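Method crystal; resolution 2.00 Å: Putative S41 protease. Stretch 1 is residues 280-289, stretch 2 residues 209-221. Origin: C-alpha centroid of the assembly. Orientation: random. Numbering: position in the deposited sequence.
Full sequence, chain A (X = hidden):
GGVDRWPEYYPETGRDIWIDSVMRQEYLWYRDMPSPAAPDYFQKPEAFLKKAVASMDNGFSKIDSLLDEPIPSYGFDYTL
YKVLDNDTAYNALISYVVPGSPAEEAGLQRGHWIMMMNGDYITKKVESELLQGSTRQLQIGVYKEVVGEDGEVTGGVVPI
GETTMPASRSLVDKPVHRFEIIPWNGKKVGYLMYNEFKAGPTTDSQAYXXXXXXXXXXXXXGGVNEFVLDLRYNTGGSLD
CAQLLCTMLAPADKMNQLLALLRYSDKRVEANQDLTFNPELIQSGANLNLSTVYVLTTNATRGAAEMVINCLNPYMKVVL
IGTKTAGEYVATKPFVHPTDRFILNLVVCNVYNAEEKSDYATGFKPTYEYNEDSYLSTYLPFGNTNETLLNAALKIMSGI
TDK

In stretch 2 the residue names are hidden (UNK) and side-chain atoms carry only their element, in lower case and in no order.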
# COMPACT_ATOMS: atom_id res chain seq x y z
N GLU A 280 2.90 -24.18 -8.86
CA GLU A 280 1.66 -24.79 -8.35
C GLU A 280 0.73 -23.73 -7.70
O GLU A 280 -0.43 -24.01 -7.45
CB GLU A 280 1.98 -25.87 -7.32
CG GLU A 280 2.39 -27.22 -7.90
CD GLU A 280 3.78 -27.26 -8.45
OE1 GLU A 280 4.69 -26.68 -7.81
OE2 GLU A 280 3.98 -27.91 -9.52
N LEU A 281 1.27 -22.56 -7.39
CA LEU A 281 0.47 -21.45 -6.90
C LEU A 281 -0.34 -20.75 -7.97
O LEU A 281 -1.32 -20.09 -7.63
CB LEU A 281 1.32 -20.36 -6.24
CG LEU A 281 2.00 -20.59 -4.88
CD1 LEU A 281 2.83 -19.36 -4.61
CD2 LEU A 281 0.99 -20.81 -3.70
N ILE A 282 -0.03 -20.96 -9.25
CA ILE A 282 -0.70 -20.19 -10.31
C ILE A 282 -2.19 -20.55 -10.38
O ILE A 282 -3.05 -19.64 -10.49
CB ILE A 282 0.02 -20.37 -11.66
CG1 ILE A 282 1.47 -19.80 -11.58
CG2 ILE A 282 -0.78 -19.80 -12.85
CD1 ILE A 282 2.34 -20.12 -12.75
N GLN A 283 -2.47 -21.84 -10.35
CA GLN A 283 -3.85 -22.33 -10.41
C GLN A 283 -4.60 -21.65 -11.56
O GLN A 283 -4.12 -21.72 -12.69
CB GLN A 283 -4.51 -22.17 -9.03
CG GLN A 283 -3.83 -23.06 -7.99
CD GLN A 283 -3.94 -24.53 -8.30
OE1 GLN A 283 -5.05 -25.05 -8.58
NE2 GLN A 283 -2.82 -25.22 -8.23
N SER A 284 -5.73 -20.98 -11.29
CA SER A 284 -6.55 -20.36 -12.32
C SER A 284 -5.98 -19.09 -12.96
O SER A 284 -6.60 -18.51 -13.89
CB SER A 284 -7.94 -20.05 -11.76
OG SER A 284 -7.83 -19.34 -10.54
N GLY A 285 -4.83 -18.64 -12.46
CA GLY A 285 -4.13 -17.49 -13.02
C GLY A 285 -3.24 -17.92 -14.19
O GLY A 285 -3.49 -18.96 -14.81
N ALA A 286 -2.21 -17.12 -14.47
CA ALA A 286 -1.27 -17.36 -15.59
C ALA A 286 0.04 -16.67 -15.31
O ALA A 286 0.04 -15.61 -14.70
CB ALA A 286 -1.86 -16.78 -16.90
N ASN A 287 1.16 -17.30 -15.71
CA ASN A 287 2.48 -16.68 -15.66
C ASN A 287 2.62 -15.90 -16.97
O ASN A 287 2.26 -16.44 -18.06
CB ASN A 287 3.61 -17.70 -15.55
CG ASN A 287 4.96 -17.06 -15.84
OD1 ASN A 287 5.38 -17.02 -16.98
ND2 ASN A 287 5.55 -16.44 -14.84
N LEU A 288 3.15 -14.68 -16.91
CA LEU A 288 3.18 -13.82 -18.11
C LEU A 288 4.52 -13.83 -18.85
O LEU A 288 4.64 -13.25 -19.94
CB LEU A 288 2.71 -12.39 -17.78
CG LEU A 288 1.28 -12.25 -17.20
CD1 LEU A 288 0.91 -10.74 -17.08
CD2 LEU A 288 0.18 -12.96 -18.01
N ASN A 289 5.50 -14.54 -18.30
CA ASN A 289 6.79 -14.65 -18.89
C ASN A 289 7.38 -13.32 -19.27
O ASN A 289 7.85 -13.16 -20.40
CB ASN A 289 6.72 -15.56 -20.11
CG ASN A 289 8.09 -15.93 -20.67
OD1 ASN A 289 9.09 -16.03 -19.99
ND2 ASN A 289 8.12 -16.12 -21.94
N UNK A 209 -6.86 -13.35 -3.72
CA UNK A 209 -5.85 -14.00 -4.52
C UNK A 209 -6.47 -14.58 -5.80
O UNK A 209 -5.84 -14.54 -6.86
o UNK A 209 -3.76 -13.42 -2.88
c UNK A 209 -5.15 -15.09 -3.77
c UNK A 209 -4.16 -14.59 -2.83
n UNK A 209 -3.70 -15.49 -1.95
N UNK A 210 -7.71 -15.08 -5.72
CA UNK A 210 -8.40 -15.57 -6.93
C UNK A 210 -8.78 -14.41 -7.87
O UNK A 210 -8.79 -14.59 -9.08
o UNK A 210 -7.90 -18.26 -6.51
o UNK A 210 -9.72 -18.67 -5.40
c UNK A 210 -9.04 -17.92 -6.13
c UNK A 210 -9.56 -16.54 -6.60
N UNK A 211 -9.13 -13.26 -7.33
CA UNK A 211 -9.34 -12.05 -8.15
C UNK A 211 -8.03 -11.74 -8.87
O UNK A 211 -8.03 -11.35 -10.04
o UNK A 211 -11.23 -10.19 -5.64
c UNK A 211 -11.02 -10.87 -6.68
o UNK A 211 -11.89 -11.58 -7.24
c UNK A 211 -9.67 -10.82 -7.29
N UNK A 212 -6.91 -11.80 -8.15
CA UNK A 212 -5.58 -11.53 -8.77
C UNK A 212 -5.28 -12.53 -9.90
O UNK A 212 -4.84 -12.15 -10.98
c UNK A 212 -3.03 -11.16 -8.09
c UNK A 212 -2.05 -11.39 -6.93
c UNK A 212 -4.46 -11.52 -7.71
c UNK A 212 -2.95 -9.69 -8.51
N UNK A 213 -5.54 -13.82 -9.66
CA UNK A 213 -5.35 -14.83 -10.66
C UNK A 213 -6.18 -14.54 -11.87
O UNK A 213 -5.74 -14.77 -13.01
n UNK A 213 -5.27 -18.21 -5.68
c UNK A 213 -5.17 -18.14 -8.63
c UNK A 213 -5.75 -16.22 -10.15
n UNK A 213 -3.20 -19.13 -5.61
c UNK A 213 -4.22 -18.67 -6.34
n UNK A 213 -4.14 -18.66 -7.69
c UNK A 213 -4.76 -16.79 -9.15
N UNK A 214 -7.39 -14.07 -11.63
CA UNK A 214 -8.32 -13.84 -12.73
C UNK A 214 -7.81 -12.74 -13.65
O UNK A 214 -7.97 -12.85 -14.84
n UNK A 214 -12.79 -12.84 -9.25
c UNK A 214 -10.79 -13.39 -13.27
n UNK A 214 -12.12 -14.88 -10.05
c UNK A 214 -9.70 -13.50 -12.18
n UNK A 214 -12.52 -13.04 -11.50
c UNK A 214 -12.20 -13.70 -12.77
c UNK A 214 -12.47 -13.60 -10.28
N UNK A 215 -7.25 -11.68 -13.06
CA UNK A 215 -6.65 -10.58 -13.76
C UNK A 215 -5.47 -11.11 -14.62
O UNK A 215 -5.35 -10.77 -15.81
c UNK A 215 -6.12 -9.53 -12.71
N UNK A 216 -4.62 -11.96 -14.03
CA UNK A 216 -3.46 -12.48 -14.79
C UNK A 216 -3.91 -13.42 -15.96
O UNK A 216 -3.35 -13.38 -17.05
c UNK A 216 0.73 -11.17 -13.29
c UNK A 216 -2.45 -13.10 -13.84
c UNK A 216 -1.47 -12.12 -13.29
c UNK A 216 -0.95 -10.25 -11.89
c UNK A 216 -0.19 -12.07 -13.78
c UNK A 216 0.36 -10.25 -12.36
c UNK A 216 -1.84 -11.20 -12.32
N UNK A 217 -4.95 -14.22 -15.75
CA UNK A 217 -5.50 -15.00 -16.82
C UNK A 217 -5.94 -14.06 -17.98
O UNK A 217 -5.67 -14.35 -19.13
c UNK A 217 -6.70 -15.79 -16.31
n UNK A 217 -11.55 -17.08 -16.36
c UNK A 217 -8.74 -17.17 -16.97
c UNK A 217 -7.31 -16.77 -17.36
n UNK A 217 -11.48 -14.77 -16.38
c UNK A 217 -10.86 -15.95 -16.50
n UNK A 217 -9.57 -15.97 -16.80
N UNK A 218 -6.62 -12.96 -17.66
CA UNK A 218 -7.08 -11.97 -18.65
C UNK A 218 -5.87 -11.31 -19.33
O UNK A 218 -5.87 -11.12 -20.55
o UNK A 218 -9.71 -12.62 -17.93
c UNK A 218 -9.36 -11.45 -17.58
c UNK A 218 -7.98 -10.91 -18.01
o UNK A 218 -10.08 -10.69 -16.88
N UNK A 219 -4.82 -11.05 -18.56
CA UNK A 219 -3.61 -10.50 -19.16
C UNK A 219 -3.00 -11.45 -20.18
O UNK A 219 -2.61 -11.01 -21.24
c UNK A 219 -2.91 -8.93 -17.30
c UNK A 219 -2.63 -8.92 -15.97
c UNK A 219 -2.56 -10.14 -18.14
c UNK A 219 -3.46 -7.79 -17.88
c UNK A 219 -3.50 -6.71 -15.74
c UNK A 219 -3.75 -6.69 -17.11
c UNK A 219 -2.93 -7.80 -15.18
N UNK A 220 -2.91 -12.74 -19.85
CA UNK A 220 -2.33 -13.72 -20.77
C UNK A 220 -3.21 -13.85 -22.04
O UNK A 220 -2.71 -13.85 -23.15
o UNK A 220 -2.89 -17.84 -19.99
c UNK A 220 -1.76 -17.51 -20.39
n UNK A 220 -0.71 -18.34 -20.37
c UNK A 220 -2.18 -15.06 -20.09
c UNK A 220 -1.51 -16.13 -20.94
N UNK A 221 -4.52 -13.94 -21.86
CA UNK A 221 -5.42 -14.00 -22.98
C UNK A 221 -5.20 -12.82 -23.92
O UNK A 221 -5.21 -13.00 -25.13
c UNK A 221 -6.87 -13.98 -22.50
o UNK A 221 -7.10 -15.20 -21.80
c UNK A 221 -7.86 -13.83 -23.71
O HOH W 1 -9.55 -16.90 -10.66

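Position 209 opens the helical segment with two side-chain carbons, the second carrying one oxygen and one nitrogen, out of reach of stretch 1: Asn209, whose amide nitrogen finds a partner elsewhere in the structure. At 210 there are again two carbons, but the second bears two oxygens, one near the Ser284 side chain: Asp210. Asp210 O accepts a hydrogen bond (2.9 Å) from the oxygen of water 1, which lies 3.0 Å from Ser284 OG, so the water bridges the stretches. Position 211 has the same carboxylate pattern and is out of reach of stretch 1: Asp211. Position 212, four carbons forked at the second, makes no contact: Leu212, its apolar branches suited to a buried site.

Position 213 has three carbons, a nitrogen, then a carbon carrying two more nitrogens, and its nitrogens meet the carbonyls of Leu281 and Ile282: Arg213. Its nearly extended chain brings the guanidinium edge to both. Arg213 NH2 donates to Leu281 O at 2.9 Å and Arg213 NE to Leu281 O at 3.2 Å; a weak bond joins Arg213 NE to Ile282 O, also at 3.2 Å. Arg213 NH1 forms a salt bridge with Asp210 OD1 (2.8 Å), which balances its charge.

Position 214 has the same guanidinium pattern, but its CA-to-CB bond points away: Arg214, whose NH2 pairs with Asp211 OD1. A single carbon at 215, also directed away, marks Ala215, small and buried. At 216 one carbon leads to a six-carbon ring that reaches the Leu288 side chain: Phe216. Phe216 CD2 lies 3.7 Å from Leu288 CD1, an apolar contact suited to a buried site. Position 217, a third guanidinium chain, packs its first carbon near the Ser284 carbonyl: Arg217. Arg217 CB is 3.6 Å from Ser284 O, while the charged end leads away. Position 218 has two carbons, the second with two oxygens, outside the contact: Asp218, whose OD1 pairs with Arg217 NH2 (3.2 Å).

Position 219, a carbon and a six-carbon ring, meets Leu288 through that carbon: Phe219, its CB 3.7 Å from Leu288 CD1. Position 220 has three carbons, the third with one oxygen and one nitrogen, the oxygen near Ala286: Gln220, its amide suited to an exposed margin. Position 221, one carbon bearing an oxygen and a carbon, is Thr221.

The contact thus has a polar end and an apolar end. Arg213 holds Leu281 O, just before the type II' turn, and more weakly Ile282 O, at the turn's first residue. Between the ends, Gly285 lets the backbones close in, Gly285 CA lying 3.2 Å from Arg213 O in a CA-H...O contact; an ideal Gly285 CB would lie only 3.1 Å from Arg213 CB. Farther along, Leu288 packs against Phe216, Phe219 and Gln220.

Stretch 2 (209-221) NDDLRRAFRDFQT
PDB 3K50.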